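Local coordinates for glucose-resistance amylase regulator (Weissella paramesenteroides ATCC 33313, PDB 4RK6) that binds glucose and, as a LacI-family transcriptional regulator named CcpA, probably binds cis-regulatory DNA as a repressor, at the interface of chains A and B. Coordinates in Å, arbitrary orientation; residue numbers count along the deposited sequence, not the author numbering. Chains: chain A/B, Glucose-resistance amylase regulator.

Contact 1: the interface of chains A and B. Residues chain A 47, 49, 54, 57-58, 61; chain B 33, 37, 42.
The CG1 branch of B:Ile37 stands over one face of the A:His54 imidazole, joining helix 24-38 of chain B to helix 52-64 of chain A. B:Ile37 CG1 lies 3.4 Å from the centroid of the A:His54 ring, a CH-pi contact in which the two side chains cross at about a right angle. CD1 of the same branch turns toward CB of the histidine. One helical turn earlier, B:Tyr33 extends with CG anti to the backbone N (chi1 -172°), and its hydroxyl OH gives a weak hydrogen bond to carboxylate OD2 of A:Asp49 at 3.4 Å, the ring and carboxylate planes nearly perpendicular.

B:Glu42, which begins strand 42-48, has a bent chain that crosses A:Thr61 and A:Val58 obliquely: B:Glu42 CG lies 3.4 Å from A:Thr61 OG1, and the carboxylate flanks the CG2 methyl of A:Val58. B:Glu42 OE2 lies 3.2 Å from a water oxygen, which also meets the backbone N of A:Tyr47.

Behind this first shell, A:Asp49 steadies the imidazole. Its CG takes the crowded position between backbone N and carbonyl carbon (chi1 64°). The carboxylate beside A:His54 ND1 may favour a protonated histidine. A:His54 ND1 donates to the syn lone pair of A:Asp49 OD2 at 2.8 Å, 21° out of the ring plane.

Contact 2: the interface of chains A and B. Residues chain A 21, 23, 26, 30, 47; chain B 19, 21, 23, 26, 47.
Near the two-fold axis A:Asn23 meets its own copy, B:Asn23, and the pair shows how identical side chains can still bond. The chain A amide donates through ND2 to the carbonyl OD1 of B:Asn23 at 3.3 Å; the acceptor lies near the plane of the donor amide, the donor sits on a lone pair of the carbonyl, and the two amides are turned only 17° apart. One side gives and the other accepts, so this bond breaks the symmetry locally. The first torsions differ too, chi1 being -93° in A:Asn23 and -66° in B:Asn23.

The closer-packed part flanks this pair. A:Asp26, near the start of helix 24-39, meets B:His21 tip to tip, its OD2 lying 3.2 Å from imidazole NE2, a bent hydrogen bond if that nitrogen carries the proton, with OD2 displaced toward CE1. Both histidines place CG in the crowded position between backbone N and carbonyl carbon, which directs the rings at the partner subunit. The facing carboxylates could favour their protonation. A:Asp26 OD1 and B:Asp26 OD1 are 4.9 Å apart, a like-charge approach that the histidines may offset.

The twin pair is looser: A:His21 NE2 stands 3.6 Å from B:Asp26 OD2. Looser still are the tyrosines, which cross the aspartates at about a right angle, with B:Tyr47 OH 3.8 Å from A:Asp26 OD1. At the margin, the extended chain of A:Lys30 brings CE no nearer than 4.0 Å to the backbone O of B:Leu19.

With the reciprocal pairings of His21, Asp26 and Tyr47 on either side of the asparagine bond, the site joins loops and helix starts of the two sugar-binding subunits across the axis, a role consistent with the dimers through which LacI-family regulators engage operator DNA.

Contact 1: the interface of chains A and B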
loop_
_atom_site.group_PDB
_atom_site.type_symbol
_atom_site.label_atom_id
_atom_site.label_comp_id
_atom_site.label_asym_id
_atom_site.label_seq_id
_atom_site.Cartn_x
_atom_site.Cartn_y
_atom_site.Cartn_z
ATOM N N TYR A 47 -14.372 -5.871 1.353
ATOM C CA TYR A 47 -13.508 -6.133 2.496
ATOM C C TYR A 47 -14.229 -6.965 3.545
ATOM O O TYR A 47 -15.469 -6.971 3.633
ATOM C CB TYR A 47 -12.977 -4.834 3.108
ATOM C CG TYR A 47 -12.000 -4.129 2.207
ATOM C CD1 TYR A 47 -10.677 -4.537 2.127
ATOM C CD2 TYR A 47 -12.404 -3.060 1.413
ATOM C CE1 TYR A 47 -9.774 -3.895 1.295
ATOM C CE2 TYR A 47 -11.509 -2.414 0.571
ATOM C CZ TYR A 47 -10.194 -2.835 0.519
ATOM O OH TYR A 47 -9.295 -2.204 -0.310
ATOM N N ASP A 49 -14.008 -8.036 7.697
ATOM C CA ASP A 49 -13.428 -7.873 9.041
ATOM C C ASP A 49 -13.641 -9.155 9.861
ATOM O O ASP A 49 -14.010 -10.189 9.298
ATOM C CB ASP A 49 -13.933 -6.589 9.744
ATOM C CG ASP A 49 -15.430 -6.582 10.022
ATOM O OD1 ASP A 49 -16.110 -7.628 9.925
ATOM O OD2 ASP A 49 -15.937 -5.489 10.360
ATOM N N HIS A 54 -20.941 -8.847 10.301
ATOM C CA HIS A 54 -20.560 -8.054 9.132
ATOM C C HIS A 54 -20.211 -8.991 7.985
ATOM O O HIS A 54 -20.510 -8.702 6.829
ATOM C CB HIS A 54 -19.365 -7.164 9.442
ATOM C CG HIS A 54 -19.620 -6.170 10.532
ATOM N ND1 HIS A 54 -18.612 -5.648 11.317
ATOM C CD2 HIS A 54 -20.773 -5.620 10.984
ATOM C CE1 HIS A 54 -19.132 -4.812 12.199
ATOM N NE2 HIS A 54 -20.441 -4.778 12.019
ATOM N N GLN A 57 -23.278 -9.974 6.070
ATOM C CA GLN A 57 -23.724 -8.889 5.171
ATOM C C GLN A 57 -22.932 -8.892 3.868
ATOM O O GLN A 57 -23.515 -8.766 2.788
ATOM C CB GLN A 57 -23.614 -7.506 5.845
ATOM C CG GLN A 57 -24.455 -7.328 7.106
ATOM C CD GLN A 57 -25.919 -7.688 6.903
ATOM O OE1 GLN A 57 -26.555 -7.224 5.958
ATOM N NE2 GLN A 57 -26.459 -8.519 7.791
ATOM N N VAL A 58 -21.613 -9.043 3.976
ATOM C CA VAL A 58 -20.737 -9.182 2.810
ATOM C C VAL A 58 -21.198 -10.334 1.930
ATOM O O VAL A 58 -21.257 -10.209 0.712
ATOM C CB VAL A 58 -19.267 -9.422 3.224
ATOM C CG1 VAL A 58 -18.408 -9.840 2.029
ATOM C CG2 VAL A 58 -18.689 -8.181 3.874
ATOM N N THR A 61 -24.217 -9.429 -0.040
ATOM C CA THR A 61 -23.771 -8.545 -1.139
ATOM C C THR A 61 -23.194 -9.352 -2.317
ATOM O O THR A 61 -23.378 -9.005 -3.478
ATOM C CB THR A 61 -22.696 -7.555 -0.618
ATOM O OG1 THR A 61 -23.299 -6.648 0.313
ATOM C CG2 THR A 61 -22.041 -6.757 -1.748
ATOM N N TYR B 33 -15.583 2.704 5.317
ATOM C CA TYR B 33 -16.008 1.414 5.823
ATOM C C TYR B 33 -16.571 1.493 7.255
ATOM O O TYR B 33 -17.633 0.913 7.563
ATOM C CB TYR B 33 -14.830 0.440 5.763
ATOM C CG TYR B 33 -15.227 -0.967 6.085
ATOM C CD1 TYR B 33 -15.897 -1.752 5.142
ATOM C CD2 TYR B 33 -14.948 -1.521 7.331
ATOM C CE1 TYR B 33 -16.273 -3.057 5.443
ATOM C CE2 TYR B 33 -15.319 -2.822 7.638
ATOM C CZ TYR B 33 -15.981 -3.584 6.698
ATOM O OH TYR B 33 -16.336 -4.873 7.021
ATOM N N ILE B 37 -20.538 0.460 7.733
ATOM C CA ILE B 37 -20.872 -0.698 8.552
ATOM C C ILE B 37 -21.856 -0.311 9.662
ATOM O O ILE B 37 -22.861 -0.997 9.860
ATOM C CB ILE B 37 -19.592 -1.413 9.088
ATOM C CG1 ILE B 37 -19.787 -2.934 9.077
ATOM C CG2 ILE B 37 -19.171 -0.905 10.466
ATOM C CD1 ILE B 37 -19.677 -3.554 7.699
ATOM N N GLU B 42 -23.387 -1.589 2.841
ATOM C CA GLU B 42 -22.189 -2.301 2.439
ATOM C C GLU B 42 -21.428 -1.491 1.406
ATOM O O GLU B 42 -22.004 -0.659 0.732
ATOM C CB GLU B 42 -22.539 -3.692 1.908
ATOM C CG GLU B 42 -22.352 -4.778 2.961
ATOM C CD GLU B 42 -20.937 -4.798 3.527
ATOM O OE1 GLU B 42 -20.794 -4.882 4.767
ATOM O OE2 GLU B 42 -19.970 -4.703 2.734
HETATM O O HOH W 1 -16.964 -4.301 1.621
#

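Contact 2: the interface of chains A and B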
loop_
_atom_site.group_PDB
_atom_site.type_symbol
_atom_site.label_atom_id
_atom_site.label_comp_id
_atom_site.label_asym_id
_atom_site.label_seq_id
_atom_site.Cartn_x
_atom_site.Cartn_y
_atom_site.Cartn_z
ATOM N N HIS A 21 -4.280 -6.040 5.585
ATOM C CA HIS A 21 -3.526 -6.753 4.551
ATOM C C HIS A 21 -2.224 -6.047 4.201
ATOM O O HIS A 21 -2.160 -4.815 4.215
ATOM C CB HIS A 21 -4.381 -6.908 3.284
ATOM C CG HIS A 21 -4.875 -5.608 2.717
ATOM N ND1 HIS A 21 -5.907 -4.891 3.287
ATOM C CD2 HIS A 21 -4.486 -4.901 1.627
ATOM C CE1 HIS A 21 -6.129 -3.799 2.576
ATOM N NE2 HIS A 21 -5.283 -3.783 1.563
ATOM N N ASN A 23 0.459 -5.024 1.208
ATOM C CA ASN A 23 0.206 -4.574 -0.160
ATOM C C ASN A 23 0.166 -5.676 -1.229
ATOM O O ASN A 23 0.053 -5.364 -2.425
ATOM C CB ASN A 23 1.206 -3.478 -0.575
ATOM C CG ASN A 23 0.684 -2.075 -0.303
ATOM O OD1 ASN A 23 -0.521 -1.809 -0.386
ATOM N ND2 ASN A 23 1.597 -1.162 0.005
ATOM N N ASP A 26 -3.284 -5.666 -3.687
ATOM C CA ASP A 26 -3.317 -4.814 -4.867
ATOM C C ASP A 26 -2.662 -5.484 -6.083
ATOM O O ASP A 26 -3.169 -5.354 -7.215
ATOM C CB ASP A 26 -2.622 -3.470 -4.592
ATOM C CG ASP A 26 -3.527 -2.460 -3.898
ATOM O OD1 ASP A 26 -4.525 -2.863 -3.260
ATOM O OD2 ASP A 26 -3.229 -1.250 -3.984
ATOM N N LYS A 30 -4.443 -6.621 -9.517
ATOM C CA LYS A 30 -3.978 -6.200 -10.840
ATOM C C LYS A 30 -4.042 -7.356 -11.829
ATOM O O LYS A 30 -4.489 -7.176 -12.959
ATOM C CB LYS A 30 -2.571 -5.595 -10.762
ATOM C CG LYS A 30 -2.617 -4.103 -10.448
ATOM C CD LYS A 30 -1.344 -3.576 -9.804
ATOM C CE LYS A 30 -1.580 -2.191 -9.217
ATOM N NZ LYS A 30 -0.428 -1.713 -8.406
ATOM N N TYR A 47 -14.372 -5.871 1.353
ATOM C CA TYR A 47 -13.508 -6.133 2.496
ATOM C C TYR A 47 -14.229 -6.965 3.545
ATOM O O TYR A 47 -15.469 -6.971 3.633
ATOM C CB TYR A 47 -12.977 -4.834 3.108
ATOM C CG TYR A 47 -12.000 -4.129 2.207
ATOM C CD1 TYR A 47 -10.677 -4.537 2.127
ATOM C CD2 TYR A 47 -12.404 -3.060 1.413
ATOM C CE1 TYR A 47 -9.774 -3.895 1.295
ATOM C CE2 TYR A 47 -11.509 -2.414 0.571
ATOM C CZ TYR A 47 -10.194 -2.835 0.519
ATOM O OH TYR A 47 -9.295 -2.204 -0.310
ATOM N N LEU B 19 -6.733 2.719 -10.701
ATOM C CA LEU B 19 -5.850 1.558 -10.760
ATOM C C LEU B 19 -4.422 1.937 -10.333
ATOM O O LEU B 19 -3.714 1.122 -9.736
ATOM C CB LEU B 19 -5.864 0.966 -12.173
ATOM C CG LEU B 19 -5.360 -0.467 -12.354
ATOM C CD1 LEU B 19 -6.072 -1.449 -11.430
ATOM C CD2 LEU B 19 -5.533 -0.882 -13.809
ATOM N N HIS B 21 -2.693 4.483 -7.826
ATOM C CA HIS B 21 -3.011 5.340 -6.673
ATOM C C HIS B 21 -1.953 5.223 -5.585
ATOM O O HIS B 21 -1.339 4.165 -5.426
ATOM C CB HIS B 21 -4.368 4.940 -6.080
ATOM C CG HIS B 21 -4.423 3.519 -5.597
ATOM N ND1 HIS B 21 -4.408 2.437 -6.453
ATOM C CD2 HIS B 21 -4.494 3.004 -4.347
ATOM C CE1 HIS B 21 -4.466 1.320 -5.751
ATOM N NE2 HIS B 21 -4.521 1.636 -4.470
ATOM N N ASN B 23 -0.921 5.008 -1.519
ATOM C CA ASN B 23 -1.512 4.306 -0.371
ATOM C C ASN B 23 -2.654 5.055 0.340
ATOM O O ASN B 23 -3.302 4.497 1.242
ATOM C CB ASN B 23 -0.425 3.962 0.659
ATOM C CG ASN B 23 0.581 2.950 0.134
ATOM O OD1 ASN B 23 0.225 1.817 -0.190
ATOM N ND2 ASN B 23 1.849 3.352 0.056
ATOM N N ASP B 26 -6.527 3.396 0.659
ATOM C CA ASP B 26 -6.885 2.442 1.712
ATOM C C ASP B 26 -7.277 3.147 3.006
ATOM O O ASP B 26 -8.169 2.693 3.715
ATOM C CB ASP B 26 -5.717 1.474 2.007
ATOM C CG ASP B 26 -5.512 0.432 0.909
ATOM O OD1 ASP B 26 -6.353 0.330 -0.012
ATOM O OD2 ASP B 26 -4.497 -0.296 0.973
ATOM N N TYR B 47 -12.194 -0.437 -9.450
ATOM C CA TYR B 47 -11.017 0.259 -9.926
ATOM C C TYR B 47 -11.306 0.868 -11.313
ATOM O O TYR B 47 -12.167 0.377 -12.054
ATOM C CB TYR B 47 -9.780 -0.665 -9.945
ATOM C CG TYR B 47 -9.257 -0.987 -8.560
ATOM C CD1 TYR B 47 -9.751 -2.069 -7.833
ATOM C CD2 TYR B 47 -8.280 -0.198 -7.970
ATOM C CE1 TYR B 47 -9.278 -2.352 -6.560
ATOM C CE2 TYR B 47 -7.800 -0.473 -6.700
ATOM C CZ TYR B 47 -8.302 -1.550 -5.999
ATOM O OH TYR B 47 -7.824 -1.819 -4.739
#

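About 17 Å separates the C-alpha centres of contact 1 and contact 2, and A:Tyr47 on strand 42-48 belongs to both: its backbone N serves contact 1, its side-chain hydroxyl contact 2. In chain B, helix 24-38 starts in contact 2 and sends later turns into contact 1, while strand 42-48 gives B:Glu42 to contact 1 and B:Tyr47 to contact 2. Contact 1 recurs with the chains exchanged, whereas contact 2 holds His21, Asn23, Asp26 and Tyr47 of both chains and so straddles the axis. Shared elements could couple central polar region and outer helix packing, holding the subunits in one relative orientation.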